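PDB 3DR6: yncA from Salmonella typhimurium, which probably transfers an acetyl group from acetyl-coenzyme A to an acceptor substrate, as a putative acetyltransferase of the GNAT family. Local coordinates for residues Asn22-Val25 against Leu26-Ala30; Asp40-Leu43 against Ala44-Glu47. All coordinates share one frame; numbering follows the deposited sequence.

Contact 1 of 2, residues Asn22-Val25 against Leu26-Ala30; sequences NHAV and LHTAA
The His27 imidazole has Leu26 CB 3.5 Å above one face, over the ring centre, and His23 CD2 at its edge, near the ring plane. These groups lie where helix 14-27 ends in an ST turn at Thr28, whose methyl CG2 approaches the His23 ring obliquely and comes to 3.5 Å from CE1. The two imidazoles, one turn apart, are inclined at 40° with centroids 5.8 Å apart. A first torsion of 168° sets the His23 CG beside its own carbonyl carbon, which brings CE1 to the Thr28 methyl.

Leu26 N and His27 N still make the helical bonds to Asn22 O and His23 O, whereas the next, from Thr28 N to Ala24 O, is weak and bent at the hydrogen. The Thr28 hydroxyl adds a second, shorter bond to the same oxygen: OG1 donates to Ala24 O at 2.7 Å, in the carbonyl plane and on a lone pair. Beyond the segments, Lys151 NZ bonds to both Val25 O and Thr28 O. Thr28 OG1 also accepts from Ala30 N at 2.9 Å, closing the ST turn with an N-H...O angle of 158°.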
ATOM      1  N   ASN C  22       9.364 -18.781  -4.024  1.00 18.89           N
ATOM      2  CA  ASN C  22       8.329 -19.822  -4.108  1.00 19.07           C
ATOM      3  C   ASN C  22       8.107 -20.558  -2.799  1.00 19.30           C
ATOM      4  O   ASN C  22       6.964 -20.870  -2.460  1.00 19.17           O
ATOM      5  CB  ASN C  22       8.642 -20.816  -5.237  1.00 19.38           C
ATOM      6  CG  ASN C  22       8.409 -20.214  -6.610  1.00 19.18           C
ATOM      7  OD1 ASN C  22       7.700 -19.209  -6.745  1.00 20.86           O
ATOM      8  ND2 ASN C  22       8.996 -20.831  -7.643  1.00 19.60           N
ATOM      9  N   HIS C  23       9.187 -20.822  -2.067  1.00 19.56           N
ATOM     10  CA  HIS C  23       9.053 -21.350  -0.711  1.00 20.09           C
ATOM     11  C   HIS C  23       8.207 -20.409   0.169  1.00 20.10           C
ATOM     12  O   HIS C  23       7.270 -20.856   0.851  1.00 19.91           O
ATOM     13  CB  HIS C  23      10.404 -21.585  -0.038  1.00 20.15           C
ATOM     14  CG  HIS C  23      10.277 -21.848   1.429  1.00 20.84           C
ATOM     15  ND1 HIS C  23      10.495 -20.877   2.382  1.00 21.72           N
ATOM     16  CD2 HIS C  23       9.853 -22.943   2.100  1.00 19.93           C
ATOM     17  CE1 HIS C  23      10.245 -21.376   3.580  1.00 20.75           C
ATOM     18  NE2 HIS C  23       9.868 -22.633   3.436  1.00 23.59           N
ATOM     19  N   ALA C  24       8.555 -19.119   0.152  1.00 19.49           N
ATOM     20  CA  ALA C  24       7.814 -18.128   0.941  1.00 19.56           C
ATOM     21  C   ALA C  24       6.329 -18.162   0.553  1.00 19.58           C
ATOM     22  O   ALA C  24       5.445 -18.193   1.422  1.00 19.83           O
ATOM     23  CB  ALA C  24       8.392 -16.750   0.732  1.00 19.76           C
ATOM     24  N   VAL C  25       6.075 -18.201  -0.752  1.00 18.98           N
ATOM     25  CA  VAL C  25       4.707 -18.208  -1.307  1.00 19.25           C
ATOM     26  C   VAL C  25       3.897 -19.438  -0.866  1.00 19.38           C
ATOM     27  O   VAL C  25       2.743 -19.315  -0.450  1.00 19.13           O
ATOM     28  CB  VAL C  25       4.739 -18.119  -2.873  1.00 19.26           C
ATOM     29  CG1 VAL C  25       3.397 -18.540  -3.497  1.00 18.88           C
ATOM     30  CG2 VAL C  25       5.129 -16.708  -3.327  1.00 19.72           C
ATOM     31  N   LEU C  26       4.494 -20.623  -0.969  1.00 18.99           N
ATOM     32  CA  LEU C  26       3.730 -21.847  -0.722  1.00 20.00           C
ATOM     33  C   LEU C  26       3.611 -22.203   0.753  1.00 19.97           C
ATOM     34  O   LEU C  26       2.585 -22.726   1.184  1.00 20.74           O
ATOM     35  CB  LEU C  26       4.356 -23.027  -1.486  1.00 19.67           C
ATOM     36  CG  LEU C  26       4.240 -23.084  -3.006  1.00 19.93           C
ATOM     37  CD1 LEU C  26       5.069 -24.265  -3.486  1.00 23.52           C
ATOM     38  CD2 LEU C  26       2.782 -23.225  -3.487  1.00 23.11           C
ATOM     39  N   HIS C  27       4.657 -21.934   1.525  1.00 20.61           N
ATOM     40  CA  HIS C  27       4.825 -22.593   2.813  1.00 21.32           C
ATOM     41  C   HIS C  27       4.899 -21.659   4.010  1.00 22.08           C
ATOM     42  O   HIS C  27       5.152 -22.113   5.137  1.00 23.64           O
ATOM     43  CB  HIS C  27       6.057 -23.539   2.765  1.00 21.65           C
ATOM     44  CG  HIS C  27       5.990 -24.530   1.645  1.00 21.71           C
ATOM     45  ND1 HIS C  27       4.977 -25.459   1.540  1.00 23.09           N
ATOM     46  CD2 HIS C  27       6.780 -24.708   0.555  1.00 21.70           C
ATOM     47  CE1 HIS C  27       5.153 -26.174   0.440  1.00 22.71           C
ATOM     48  NE2 HIS C  27       6.238 -25.735  -0.175  1.00 21.15           N
ATOM     49  N   THR C  28       4.676 -20.375   3.770  1.00 21.34           N
ATOM     50  CA  THR C  28       4.790 -19.368   4.808  1.00 21.53           C
ATOM     51  C   THR C  28       3.696 -18.322   4.664  1.00 21.73           C
ATOM     52  O   THR C  28       3.046 -18.225   3.623  1.00 21.88           O
ATOM     53  CB  THR C  28       6.185 -18.653   4.812  1.00 21.35           C
ATOM     54  OG1 THR C  28       6.190 -17.550   3.895  1.00 20.97           O
ATOM     55  CG2 THR C  28       7.338 -19.616   4.500  1.00 20.73           C
ATOM     56  N   ALA C  29       3.512 -17.541   5.728  1.00 22.29           N
ATOM     57  CA  ALA C  29       2.711 -16.327   5.667  1.00 22.94           C
ATOM     58  C   ALA C  29       3.619 -15.086   5.641  1.00 22.83           C
ATOM     59  O   ALA C  29       3.218 -13.990   6.035  1.00 22.95           O
ATOM     60  CB  ALA C  29       1.709 -16.298   6.848  1.00 23.16           C
ATOM     61  N   ALA C  30       4.851 -15.264   5.163  1.00 22.80           N
ATOM     62  CA  ALA C  30       5.828 -14.174   5.109  1.00 22.22           C
ATOM     63  C   ALA C  30       5.641 -13.309   3.862  1.00 22.47           C
ATOM     64  O   ALA C  30       6.141 -12.184   3.794  1.00 22.19           O
ATOM     65  CB  ALA C  30       7.270 -14.723   5.190  1.00 23.05           C
TER

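Contact 2 of 2, residues Asp40-Leu43 against Ala44-Glu47; sequences DNRL and AWYE
The guanidinium of Arg42 lies flat over one face of the Trp45 indole, with the two planes only 11° apart and their centres separated by 4.2 Å. NH1 makes the closest approach, 3.5 Å from Trp45 CG, and is offset toward the rim of the ring system. The guanidinium centre itself sits over Trp45 CB. A cation-pi contact results, off-centre, with CZ displaced 29° from the normal of the five-membered ring. At the indole edge, in the ring plane, Arg42 O lies 3.6 Å from Trp45 CE3.

Asn41 fixes the rotation of the guanidinium. Its OD1 accepts from Arg42 NE at 2.9 Å and from NH2 as well, a side-on grip in which both nitrogens hold one oxygen that lies within 1° of the guanidinium plane. The bends at chi2 and chi3 of Arg42 fold the chain back to reach the amide while one face of the guanidinium stays against Trp45.

These groups ride on helix 39-52 of the GNAT fold, and their i to i+3 spacing puts Arg42 and Trp45 on neighbouring turns. Regular i to i+4 backbone bonds run beneath them, including Trp45 N to Asn41 O and Tyr46 N to Arg42 O, the latter 2.8 Å long. Farther out, Tyr21 makes a second cation-pi contact with Arg42, and Trp45 packs on Val56 of strand 56-61. Tyr46 points its hydroxyl to Ala9 O, to which OH is hydrogen-bonded.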
ATOM      1  N   ASP C  40      12.324 -16.932 -15.128  1.00 29.64           N
ATOM      2  CA  ASP C  40      12.172 -15.796 -16.054  1.00 30.39           C
ATOM      3  C   ASP C  40      11.409 -14.636 -15.412  1.00 30.18           C
ATOM      4  O   ASP C  40      11.710 -13.456 -15.659  1.00 29.61           O
ATOM      5  CB  ASP C  40      11.474 -16.226 -17.348  1.00 31.04           C
ATOM      6  CG  ASP C  40      12.436 -16.852 -18.351  1.00 33.07           C
ATOM      7  OD1 ASP C  40      13.424 -16.180 -18.739  1.00 35.40           O
ATOM      8  OD2 ASP C  40      12.201 -18.014 -18.754  1.00 36.39           O
ATOM      9  N   ASN C  41      10.425 -14.982 -14.584  1.00 29.87           N
ATOM     10  CA  ASN C  41       9.641 -13.996 -13.862  1.00 29.51           C
ATOM     11  C   ASN C  41      10.497 -13.222 -12.865  1.00 29.18           C
ATOM     12  O   ASN C  41      10.388 -11.990 -12.774  1.00 29.20           O
ATOM     13  CB  ASN C  41       8.430 -14.654 -13.180  1.00 29.77           C
ATOM     14  CG  ASN C  41       7.631 -13.677 -12.323  1.00 30.11           C
ATOM     15  OD1 ASN C  41       8.102 -13.221 -11.277  1.00 29.22           O
ATOM     16  ND2 ASN C  41       6.405 -13.367 -12.756  1.00 31.50           N
ATOM     17  N   ARG C  42      11.369 -13.927 -12.143  1.00 28.77           N
ATOM     18  CA  ARG C  42      12.258 -13.251 -11.176  1.00 28.36           C
ATOM     19  C   ARG C  42      13.392 -12.478 -11.843  1.00 28.29           C
ATOM     20  O   ARG C  42      13.874 -11.492 -11.296  1.00 28.13           O
ATOM     21  CB  ARG C  42      12.784 -14.207 -10.100  1.00 28.43           C
ATOM     22  CG  ARG C  42      11.708 -14.755  -9.156  1.00 28.09           C
ATOM     23  CD  ARG C  42      11.052 -13.659  -8.300  1.00 28.21           C
ATOM     24  NE  ARG C  42       9.872 -13.055  -8.932  1.00 27.79           N
ATOM     25  CZ  ARG C  42       9.168 -12.058  -8.398  1.00 26.16           C
ATOM     26  NH1 ARG C  42       9.523 -11.542  -7.221  1.00 23.43           N
ATOM     27  NH2 ARG C  42       8.108 -11.579  -9.033  1.00 25.51           N
ATOM     28  N   LEU C  43      13.801 -12.921 -13.027  1.00 28.55           N
ATOM     29  CA  LEU C  43      14.712 -12.138 -13.864  1.00 28.64           C
ATOM     30  C   LEU C  43      14.054 -10.817 -14.252  1.00 28.20           C
ATOM     31  O   LEU C  43      14.669  -9.761 -14.116  1.00 27.72           O
ATOM     32  CB  LEU C  43      15.136 -12.913 -15.119  1.00 28.73           C
ATOM     33  CG  LEU C  43      16.438 -13.715 -15.021  1.00 30.91           C
ATOM     34  CD1 LEU C  43      16.668 -14.493 -16.317  1.00 32.42           C
ATOM     35  CD2 LEU C  43      17.622 -12.806 -14.732  1.00 32.48           C
ATOM     36  N   ALA C  44      12.798 -10.899 -14.704  1.00 27.88           N
ATOM     37  CA  ALA C  44      11.999  -9.724 -15.055  1.00 27.58           C
ATOM     38  C   ALA C  44      11.913  -8.769 -13.863  1.00 27.13           C
ATOM     39  O   ALA C  44      12.214  -7.583 -13.993  1.00 26.73           O
ATOM     40  CB  ALA C  44      10.599 -10.141 -15.524  1.00 27.29           C
ATOM     41  N   TRP C  45      11.525  -9.311 -12.710  1.00 26.69           N
ATOM     42  CA  TRP C  45      11.459  -8.559 -11.454  1.00 26.27           C
ATOM     43  C   TRP C  45      12.797  -7.926 -11.081  1.00 26.16           C
ATOM     44  O   TRP C  45      12.840  -6.760 -10.673  1.00 25.96           O
ATOM     45  CB  TRP C  45      10.957  -9.472 -10.323  1.00 25.71           C
ATOM     46  CG  TRP C  45      11.109  -8.919  -8.912  1.00 26.24           C
ATOM     47  CD1 TRP C  45      10.241  -8.090  -8.256  1.00 26.64           C
ATOM     48  CD2 TRP C  45      12.177  -9.189  -7.990  1.00 25.74           C
ATOM     49  NE1 TRP C  45      10.707  -7.819  -6.990  1.00 26.54           N
ATOM     50  CE2 TRP C  45      11.888  -8.484  -6.796  1.00 26.05           C
ATOM     51  CE3 TRP C  45      13.351  -9.960  -8.056  1.00 25.67           C
ATOM     52  CZ2 TRP C  45      12.738  -8.514  -5.671  1.00 24.46           C
ATOM     53  CZ3 TRP C  45      14.199  -9.995  -6.928  1.00 25.52           C
ATOM     54  CH2 TRP C  45      13.879  -9.274  -5.756  1.00 25.58           C
ATOM     55  N   TYR C  46      13.875  -8.698 -11.221  1.00 26.33           N
ATOM     56  CA  TYR C  46      15.233  -8.237 -10.939  1.00 26.86           C
ATOM     57  C   TYR C  46      15.614  -7.048 -11.827  1.00 27.35           C
ATOM     58  O   TYR C  46      16.116  -6.032 -11.335  1.00 26.88           O
ATOM     59  CB  TYR C  46      16.243  -9.384 -11.112  1.00 27.08           C
ATOM     60  CG  TYR C  46      17.688  -8.936 -11.140  1.00 27.64           C
ATOM     61  CD1 TYR C  46      18.406  -8.728  -9.954  1.00 27.24           C
ATOM     62  CD2 TYR C  46      18.339  -8.715 -12.355  1.00 27.03           C
ATOM     63  CE1 TYR C  46      19.726  -8.310  -9.986  1.00 26.78           C
ATOM     64  CE2 TYR C  46      19.652  -8.297 -12.396  1.00 26.73           C
ATOM     65  CZ  TYR C  46      20.339  -8.090 -11.214  1.00 27.31           C
ATOM     66  OH  TYR C  46      21.650  -7.682 -11.273  1.00 27.99           O
ATOM     67  N   GLU C  47      15.370  -7.184 -13.133  1.00 27.76           N
ATOM     68  CA  GLU C  47      15.660  -6.109 -14.087  1.00 28.60           C
ATOM     69  C   GLU C  47      14.877  -4.838 -13.779  1.00 28.21           C
ATOM     70  O   GLU C  47      15.431  -3.740 -13.783  1.00 28.43           O
ATOM     71  CB  GLU C  47      15.416  -6.575 -15.527  1.00 28.62           C
ATOM     72  CG  GLU C  47      16.400  -7.663 -16.004  1.00 31.73           C
ATOM     73  CD  GLU C  47      17.853  -7.177 -16.100  1.00 35.35           C
ATOM     74  OE1 GLU C  47      18.072  -5.956 -16.291  1.00 37.63           O
ATOM     75  OE2 GLU C  47      18.776  -8.027 -16.003  1.00 36.99           O
TER

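Contacts 1 and 2 occupy successive helices, 14-27 and 39-52, and do not touch: the centres of the two contacts lie about 18 Å apart and their nearest atoms about 6 Å. Contact 1 is partly buried, with Ala24 and Val25 enclosed, whereas contact 2 is a surface contact in which Tyr46 is the buried residue. The chemistry differs with place. Where helix 14-27 ends, a hydroxyl supplements a weakening backbone bond; within helix 39-52 the backbone pattern is unbroken, and the notable side-chain interactions are a guanidinium stacked on an indole and held in its own plane by an amide oxygen. Arg42, Leu43 and Tyr46 pack on Thr18 and Cys14 of helix 14-27, whose end is contact 1.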